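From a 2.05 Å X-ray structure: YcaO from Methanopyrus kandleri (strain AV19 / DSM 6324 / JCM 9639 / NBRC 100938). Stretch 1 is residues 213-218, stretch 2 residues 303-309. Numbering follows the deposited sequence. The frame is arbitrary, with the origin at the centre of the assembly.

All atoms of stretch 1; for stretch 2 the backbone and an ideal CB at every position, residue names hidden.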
# COMPACT_ATOMS: atom_id res chain seq x y z
N VAL A 213 11.56 7.45 -7.12
CA VAL A 213 11.27 8.68 -6.37
C VAL A 213 12.40 8.94 -5.37
O VAL A 213 12.66 8.13 -4.47
CB VAL A 213 9.91 8.60 -5.64
CG1 VAL A 213 9.60 9.91 -4.91
CG2 VAL A 213 8.78 8.25 -6.61
N GLU A 214 13.07 10.08 -5.50
CA GLU A 214 14.20 10.37 -4.64
C GLU A 214 13.78 10.70 -3.21
O GLU A 214 12.80 11.42 -3.00
CB GLU A 214 15.09 11.48 -5.20
CG GLU A 214 16.53 11.30 -4.76
CD GLU A 214 17.40 12.47 -5.11
OE1 GLU A 214 17.53 12.76 -6.31
OE2 GLU A 214 17.95 13.09 -4.17
N GLY A 215 14.53 10.15 -2.26
CA GLY A 215 14.20 10.27 -0.84
C GLY A 215 13.29 9.17 -0.32
O GLY A 215 13.09 9.07 0.89
N VAL A 216 12.72 8.36 -1.22
CA VAL A 216 11.81 7.27 -0.84
C VAL A 216 12.47 5.92 -1.16
O VAL A 216 12.90 5.69 -2.30
CB VAL A 216 10.43 7.35 -1.53
CG1 VAL A 216 9.51 6.22 -1.07
CG2 VAL A 216 9.76 8.69 -1.26
N TYR A 217 12.56 5.06 -0.16
CA TYR A 217 13.13 3.72 -0.31
C TYR A 217 12.02 2.68 -0.38
O TYR A 217 11.03 2.79 0.34
CB TYR A 217 14.09 3.40 0.84
CG TYR A 217 15.27 4.35 0.87
CD1 TYR A 217 16.37 4.15 0.02
CD2 TYR A 217 15.28 5.46 1.73
CE1 TYR A 217 17.45 5.02 0.03
CE2 TYR A 217 16.36 6.34 1.75
CZ TYR A 217 17.43 6.12 0.89
OH TYR A 217 18.50 6.98 0.90
N VAL A 218 12.19 1.69 -1.26
CA VAL A 218 11.23 0.59 -1.36
C VAL A 218 11.96 -0.73 -1.09
O VAL A 218 13.00 -1.02 -1.71
CB VAL A 218 10.49 0.56 -2.72
CG1 VAL A 218 9.44 -0.55 -2.75
CG2 VAL A 218 9.81 1.91 -3.01
N UNK A 303 24.24 2.56 4.88
CA UNK A 303 24.75 3.35 3.76
C UNK A 303 23.67 4.24 3.12
O UNK A 303 24.00 5.18 2.40
CB UNK A 303 25.34 2.42 2.70
N UNK A 304 22.40 3.93 3.37
CA UNK A 304 21.30 4.69 2.80
C UNK A 304 21.09 6.02 3.51
O UNK A 304 20.86 6.06 4.72
CB UNK A 304 20.01 3.86 2.85
N UNK A 305 21.21 7.12 2.76
CA UNK A 305 21.00 8.48 3.27
C UNK A 305 19.55 8.70 3.69
O UNK A 305 18.64 8.25 3.00
CB UNK A 305 21.40 9.51 2.21
N UNK A 306 19.35 9.38 4.81
CA UNK A 306 18.03 9.91 5.16
C UNK A 306 17.90 11.29 4.52
O UNK A 306 18.41 12.28 5.04
CB UNK A 306 17.84 9.98 6.68
N UNK A 307 17.23 11.32 3.36
CA UNK A 307 17.06 12.56 2.58
C UNK A 307 15.93 13.38 3.19
O UNK A 307 16.08 14.58 3.43
CB UNK A 307 16.77 12.25 1.11
N UNK A 308 14.80 12.72 3.44
CA UNK A 308 13.61 13.32 4.03
C UNK A 308 13.53 12.91 5.50
O UNK A 308 13.21 11.75 5.83
CB UNK A 308 12.35 12.90 3.27
N UNK A 309 13.87 13.84 6.39
CA UNK A 309 13.78 13.61 7.83
C UNK A 309 12.44 14.13 8.30
O UNK A 309 11.90 15.10 7.76
CB UNK A 309 14.93 14.28 8.58

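Stretch 1 presents a type II beta turn from Val213 to Val216, closed by a 3.3 Å hydrogen bond from Val216 N to Val213 O; Tyr217 and Val218 lie in a strand. Two features face stretch 2: the bare backbone of Gly215, and the tyrosine ring with its hydroxyl.

Position 303 lies beyond the reach of stretch 1, with nothing of it within 5.5 Å of the ideal CB. The visible backbone therefore sets little restriction, and polar or charged residues would suit as well as others. The residue is Asp303, which makes no contact across the stretches.

At position 304 the CA-to-CB bond points toward stretch 1, and the ideal CB lies 4.0 Å from CZ of Tyr217. An aromatic ring this close favours an apolar side chain; leucine, isoleucine, valine or methionine could all pack here. The deposited residue is Leu304, in the m,t rotamer, whose CD2 comes to 3.8 Å from CE1 of Tyr217, an apolar contact made obliquely to the ring.

Position 305 is met mainly through its backbone. Its CA-to-CB bond points sideways, and the ideal CB is 4.1 Å from Tyr217 OH, while its carbonyl O lies near the plane of the ring at its edge. The hydroxyl donates a very short hydrogen bond, 2.5 Å from Tyr217 OH to O of residue 305. Because the acceptor belongs to the main chain, this bond does not select a side chain, and many residues would serve, small or polar ones among them. It is Asp305; the carboxylate does not take the tyrosine proton, and the side chain's nearest approach to the hydroxyl is 4.0 Å, from CB to Tyr217 OH.

At position 306 the CA-to-CB bond points away, so a long polar chain is as acceptable as a short one. The residue is Arg306, which runs forward along its own stretch, placing its NH2 3.0 Å from the carbonyl O of residue 308.

Position 307 points toward the turn and is the nearest partner of Gly215, their CA atoms 5.0 Å apart. Its ideal CB sits 3.8 Å from Gly215 CA and 5.5 Å from Glu214 OE2, so a compact apolar residue would fit against the glycine, while a longer basic one might seek the carboxylate. Val307 takes the first course: its CB packs 3.8 Å from Gly215 CA, and CG2 lies 4.4 Å from Tyr217 OH.

Position 308 also points toward stretch 1, but its ideal CB stays 4.6 Å from Gly215 O, leaving room for a longer aliphatic chain such as isoleucine, leucine or methionine. Ile308 extends CD1 to 3.8 Å from Gly215 O and 4.1 Å from Glu214 O. An ideal CB on Gly215 would fall 2.6 Å from CD1 of Ile308, a clash, and, independently, the backbone angles of Gly215 (89/-10) would jam a CB against the carbonyl O of Glu214, which by itself calls for glycine. A water bridges the main chains, donating to Gly215 O (2.6 Å) and accepting from Ile308 N (3.0 Å).

Position 309 is out of reach and unrestricted by stretch 1; it is Thr309.

Stretch 2 (303-309) DLDRVIT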
# COMPACT_ATOMS: atom_id res chain seq x y z
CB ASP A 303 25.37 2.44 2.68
CG ASP A 303 26.70 1.80 3.13
OD1 ASP A 303 27.34 2.28 4.08
OD2 ASP A 303 27.10 0.81 2.49
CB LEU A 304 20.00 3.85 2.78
CG LEU A 304 20.02 2.49 2.05
CD1 LEU A 304 18.70 1.76 2.24
CD2 LEU A 304 20.35 2.63 0.57
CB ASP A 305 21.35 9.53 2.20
CG ASP A 305 22.81 9.49 1.77
OD1 ASP A 305 23.71 9.53 2.66
OD2 ASP A 305 23.06 9.44 0.55
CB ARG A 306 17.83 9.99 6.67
CG ARG A 306 17.40 8.67 7.30
CD ARG A 306 16.36 8.85 8.39
NE ARG A 306 15.03 9.17 7.86
CZ ARG A 306 13.95 9.43 8.59
NH1 ARG A 306 14.01 9.41 9.92
NH2 ARG A 306 12.79 9.71 8.00
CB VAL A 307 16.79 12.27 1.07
CG1 VAL A 307 16.71 13.56 0.27
CG2 VAL A 307 17.86 11.36 0.48
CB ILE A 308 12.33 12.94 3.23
CG1 ILE A 308 12.45 13.39 1.77
CG2 ILE A 308 11.08 13.54 3.87
CD1 ILE A 308 11.61 12.61 0.78
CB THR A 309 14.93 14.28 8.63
OG1 THR A 309 14.95 15.69 8.35
CG2 THR A 309 16.28 13.66 8.29
O HOH W 1 14.82 9.80 2.71
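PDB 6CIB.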